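Dimethyladenosine transferase, putative (Plasmodium falciparum, PDB 2H1R) probably transfers methyl groups from S-adenosyl-L-methionine to adenines of ribosomal RNA, this chain covering the methyltransferase region of a longer protein. Local coordinates at residues V137-K142 against S189-L194; E146-N151 against C168-V173. All coordinates share one frame; numbering follows the deposited sequence. Where two conformers were deposited one is given.

Interaction 1: residues V137-K142 against S189-L194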
# COMPACT_ATOMS: atom_id res chain seq x y z
N VAL A 137 -9.44 -6.56 2.75
CA VAL A 137 -9.16 -7.26 4.01
C VAL A 137 -8.04 -8.25 3.66
O VAL A 137 -8.22 -9.16 2.83
CB VAL A 137 -10.41 -7.94 4.58
CG1 VAL A 137 -10.11 -8.55 5.94
CG2 VAL A 137 -11.58 -6.89 4.70
N LEU A 138 -6.85 -8.02 4.23
CA LEU A 138 -5.63 -8.68 3.75
C LEU A 138 -4.92 -9.39 4.89
O LEU A 138 -4.71 -8.80 5.95
CB LEU A 138 -4.69 -7.65 3.07
CG LEU A 138 -5.24 -6.79 1.89
CD1 LEU A 138 -4.32 -5.61 1.51
CD2 LEU A 138 -5.53 -7.59 0.67
N MET A 139 -4.52 -10.64 4.67
CA MET A 139 -3.71 -11.35 5.67
C MET A 139 -2.24 -11.37 5.26
O MET A 139 -1.90 -11.72 4.12
CB MET A 139 -4.28 -12.74 5.93
CG MET A 139 -3.46 -13.58 6.86
SD MET A 139 -4.46 -14.96 7.42
CE MET A 139 -4.31 -16.04 6.03
N PHE A 140 -1.38 -10.92 6.16
CA PHE A 140 0.07 -10.87 5.93
C PHE A 140 0.81 -11.56 7.06
O PHE A 140 0.36 -11.59 8.20
CB PHE A 140 0.58 -9.41 5.89
CG PHE A 140 0.07 -8.57 4.73
CD1 PHE A 140 0.64 -8.69 3.46
CD2 PHE A 140 -0.90 -7.61 4.94
CE1 PHE A 140 0.19 -7.91 2.40
CE2 PHE A 140 -1.36 -6.80 3.88
CZ PHE A 140 -0.80 -6.96 2.59
N GLN A 141 2.00 -12.06 6.77
CA GLN A 141 2.90 -12.49 7.83
C GLN A 141 3.07 -11.36 8.86
O GLN A 141 3.09 -10.18 8.47
CB GLN A 141 4.23 -12.92 7.20
CG GLN A 141 5.00 -13.96 7.98
CD GLN A 141 6.25 -14.45 7.25
OE1 GLN A 141 6.16 -15.11 6.22
NE2 GLN A 141 7.42 -14.16 7.82
N LYS A 142 3.14 -11.69 10.16
CA LYS A 142 3.05 -10.72 11.25
C LYS A 142 3.99 -9.52 11.14
O LYS A 142 3.62 -8.38 11.44
CB LYS A 142 3.30 -11.40 12.60
CG LYS A 142 3.20 -10.48 13.83
CD LYS A 142 3.58 -11.21 15.14
CE LYS A 142 5.11 -11.31 15.34
NZ LYS A 142 5.44 -12.16 16.54
N SER A 189 0.49 -14.70 11.61
CA SER A 189 -0.06 -13.73 10.64
C SER A 189 -0.98 -12.72 11.29
O SER A 189 -1.31 -12.83 12.47
CB SER A 189 -0.80 -14.44 9.50
OG SER A 189 0.06 -15.23 8.68
N VAL A 190 -1.38 -11.72 10.51
CA VAL A 190 -2.22 -10.64 10.99
C VAL A 190 -3.11 -10.26 9.80
O VAL A 190 -2.64 -10.23 8.67
CB VAL A 190 -1.39 -9.40 11.42
CG1 VAL A 190 -2.30 -8.17 11.69
CG2 VAL A 190 -0.55 -9.71 12.66
N ILE A 191 -4.38 -10.00 10.09
CA ILE A 191 -5.31 -9.49 9.09
C ILE A 191 -5.52 -8.02 9.32
O ILE A 191 -5.81 -7.59 10.46
CB ILE A 191 -6.66 -10.25 9.13
CG1 ILE A 191 -6.38 -11.74 8.85
CG2 ILE A 191 -7.65 -9.59 8.10
CD1 ILE A 191 -7.47 -12.68 9.18
N VAL A 192 -5.36 -7.25 8.25
CA VAL A 192 -5.52 -5.79 8.29
C VAL A 192 -6.61 -5.40 7.30
O VAL A 192 -6.91 -6.17 6.35
CB VAL A 192 -4.20 -5.03 7.97
CG1 VAL A 192 -3.11 -5.34 8.99
CG2 VAL A 192 -3.69 -5.36 6.60
N LYS A 193 -7.22 -4.24 7.54
CA LYS A 193 -8.22 -3.65 6.65
C LYS A 193 -7.73 -2.32 6.15
O LYS A 193 -7.17 -1.53 6.92
CB LYS A 193 -9.54 -3.46 7.42
CG LYS A 193 -10.70 -2.88 6.58
CD LYS A 193 -12.00 -2.82 7.44
CE LYS A 193 -12.00 -1.60 8.38
NZ LYS A 193 -13.21 -1.51 9.34
N LEU A 194 -7.88 -2.11 4.85
CA LEU A 194 -7.51 -0.88 4.18
C LEU A 194 -8.77 -0.27 3.58
O LEU A 194 -9.46 -0.95 2.80
CB LEU A 194 -6.55 -1.12 3.01
CG LEU A 194 -5.26 -1.94 3.15
CD1 LEU A 194 -4.39 -1.80 1.89
CD2 LEU A 194 -4.51 -1.51 4.37
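The carbonyl oxygen of Val192 takes a short, straight bond from the backbone of Leu138, N to O 2.8 Å with 173° at the hydrogen, and a second, softer approach from the CA-H of Val137. Leu138 gives back the same: its O accepts Val192 N at 2.8 Å, the donor tilted 18° from the carbonyl plane. Phe140 and Val190 form the next hydrogen-bonded pair, Phe140 N reaching Val190 O at 2.9 Å. This is the antiparallel pairing of strands 135-141 and 189-196, strands 5 and 7, which are neighbours in the 3-2-1-4-5-7-6 order of a class I methyltransferase sheet, strand 7 running against both of its neighbours. Val137, Met139 and Ile191 share one face. Val137 CG1 presses on Ile191 CG2 at 3.4 Å, closer than usual for two methyls, while Met139 CB lies 3.7 Å from Ile191 CG1. The Met139 side chain also comes close to Leu25 and Asn113, both predicted to bind S-adenosyl-L-methionine. On the other face Val192 turns CG2 between its own backbone N and carbonyl carbon, which carries that methyl to the edge of the Phe140 ring, in its plane and 3.9 Å from CE2. Leu138 CD1 meets Leu194 CD1 at 3.8 Å, the two side chains crossing at about a right angle, and helix 119-128 covers Leu138 and Phe140 through Leu126, Ile123 and Ser119.

Interaction 2: residues E146-N151 against C168-V173; sequences ERMLAN and CKVTKV
Leu149 reaches across to strand 168-176 with both of its methyls. CD2 goes to the more enclosed side, resting 4.0 Å from Val170 CG1, with the two side chains set obliquely and the backbone N of Lys172 also close by. Met148 comes to the same Val170 methyl with its terminal carbon, CE to CG1 4.4 Å, a looser touch. Its chain is extended to SD and turns at the last torsion (chi3 72°). Val164 and Leu160 of helix 159-167 close this side, the first packing on Val170 and the second on Met148, and Leu194 of the neighbouring strand also lies against Val170. Here a helical layer of the alpha/beta methyltransferase fold meets the sheet: the C-terminal end of helix 142-148 and the turn after it sit over strand 168-176, an outermost strand of the mixed sheet. No hydrogen bond joins the two segments; van der Waals contact alone links them directly. The helix end is gently held, Leu149 N reaching Glu146 O by a weak bond of 3.2 Å, while Arg147 O accepts from Thr161 OG1. Leu149 CD1 also lies against Val192 of strand 189-196. The contact thins out at the exposed Lys172. The lysine chain, bent at chi3 and chi4, folds back at about a right angle to the leucine and sets NZ 3.6 Å from Leu149 CD1, with CB 3.9 Å from that methyl.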
# COMPACT_ATOMS: atom_id res chain seq x y z
N GLU A 146 3.09 -5.62 10.96
CA GLU A 146 3.50 -4.69 12.05
C GLU A 146 4.07 -3.39 11.44
O GLU A 146 3.83 -2.31 11.95
CB GLU A 146 4.61 -5.26 12.94
CG GLU A 146 4.31 -6.34 13.99
CD GLU A 146 5.65 -6.75 14.66
OE1 GLU A 146 6.42 -5.83 15.08
OE2 GLU A 146 5.97 -7.98 14.72
N ARG A 147 4.82 -3.53 10.35
CA ARG A 147 5.34 -2.38 9.57
C ARG A 147 4.25 -1.47 8.97
O ARG A 147 4.33 -0.26 9.02
CB ARG A 147 6.17 -2.91 8.42
CG ARG A 147 7.47 -3.58 8.80
CD ARG A 147 8.59 -3.12 7.87
NE ARG A 147 8.54 -3.69 6.53
CZ ARG A 147 8.88 -3.05 5.41
NH1 ARG A 147 9.26 -1.77 5.42
NH2 ARG A 147 8.81 -3.69 4.25
N MET A 148 3.20 -2.07 8.40
CA MET A 148 2.14 -1.29 7.83
C MET A 148 1.44 -0.55 8.96
O MET A 148 0.92 0.52 8.77
CB MET A 148 1.11 -2.20 7.13
CG MET A 148 1.62 -2.85 5.85
SD MET A 148 0.35 -3.99 5.27
CE MET A 148 -0.91 -2.83 4.67
N LEU A 149 1.41 -1.18 10.14
CA LEU A 149 0.68 -0.65 11.29
C LEU A 149 1.60 0.19 12.21
O LEU A 149 1.18 0.67 13.25
CB LEU A 149 0.10 -1.82 12.12
CG LEU A 149 -1.08 -2.56 11.44
CD1 LEU A 149 -1.38 -3.91 12.14
CD2 LEU A 149 -2.27 -1.68 11.44
N ALA A 150 2.85 0.36 11.82
CA ALA A 150 3.82 1.06 12.69
C ALA A 150 3.45 2.46 13.18
O ALA A 150 2.79 3.27 12.48
CB ALA A 150 5.20 0.99 12.09
N ASN A 151 3.85 2.75 14.43
CA ASN A 151 3.64 4.09 14.98
C ASN A 151 4.75 5.06 14.57
O ASN A 151 5.91 4.67 14.42
CB ASN A 151 3.57 4.05 16.51
CG ASN A 151 2.50 3.10 17.02
OD1 ASN A 151 2.82 2.13 17.71
ND2 ASN A 151 1.25 3.36 16.69
N CYS A 168 -4.61 5.09 2.39
CA CYS A 168 -5.68 4.40 3.09
C CYS A 168 -5.76 4.73 4.59
O CYS A 168 -4.88 5.36 5.16
CB CYS A 168 -5.51 2.88 2.92
SG CYS A 168 -5.24 2.30 1.22
N LYS A 169 -6.87 4.33 5.20
CA LYS A 169 -6.93 4.13 6.64
C LYS A 169 -6.68 2.64 6.80
O LYS A 169 -7.37 1.80 6.17
CB LYS A 169 -8.30 4.51 7.20
CG LYS A 169 -8.76 5.91 6.76
CD LYS A 169 -10.14 6.24 7.30
CE LYS A 169 -11.25 5.66 6.41
NZ LYS A 169 -12.48 5.39 7.19
N VAL A 170 -5.68 2.32 7.61
CA VAL A 170 -5.25 0.96 7.88
C VAL A 170 -5.58 0.60 9.32
O VAL A 170 -5.17 1.31 10.25
CB VAL A 170 -3.74 0.81 7.70
CG1 VAL A 170 -3.33 -0.69 7.66
CG2 VAL A 170 -3.30 1.52 6.45
N THR A 171 -6.31 -0.50 9.51
CA THR A 171 -6.61 -0.98 10.85
C THR A 171 -6.34 -2.48 10.97
O THR A 171 -6.42 -3.20 9.98
CB THR A 171 -8.06 -0.70 11.25
OG1 THR A 171 -8.92 -1.19 10.23
CG2 THR A 171 -8.31 0.81 11.47
N LYS A 172 -6.02 -2.93 12.18
CA LYS A 172 -5.83 -4.34 12.46
C LYS A 172 -7.19 -4.99 12.70
O LYS A 172 -8.00 -4.50 13.49
CB LYS A 172 -4.95 -4.51 13.69
CG LYS A 172 -4.80 -5.95 14.13
CD LYS A 172 -4.23 -6.01 15.55
CE LYS A 172 -3.07 -6.96 15.58
NZ LYS A 172 -2.01 -6.44 14.65
N VAL A 173 -7.43 -6.09 12.00
CA VAL A 173 -8.67 -6.84 12.16
C VAL A 173 -8.45 -7.86 13.28
O VAL A 173 -9.22 -7.88 14.24
CB VAL A 173 -9.05 -7.54 10.83
CG1 VAL A 173 -10.24 -8.54 11.01
CG2 VAL A 173 -9.38 -6.51 9.77

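The four segments run along the chain as 137-142, 146-151, 168-173 and 189-194, so both segments of interaction 2 lie between the two strands that interaction 1 pairs. Helix 142-148 follows directly on strand 135-141, and strands 168-176 and 189-196 are neighbours in the mixed sheet. With centres about 9 Å apart the contacts meet: Ile191 O lies 2.7 Å from Val173 N and Lys193 N 2.8 Å from Thr171 O, both probable hydrogen bonds. Interaction 1 joins the antiparallel seventh strand to the parallel part of the sheet near the predicted cofactor site, whereas interaction 2 covers the sheet's outer strand with the helix end, away from that site.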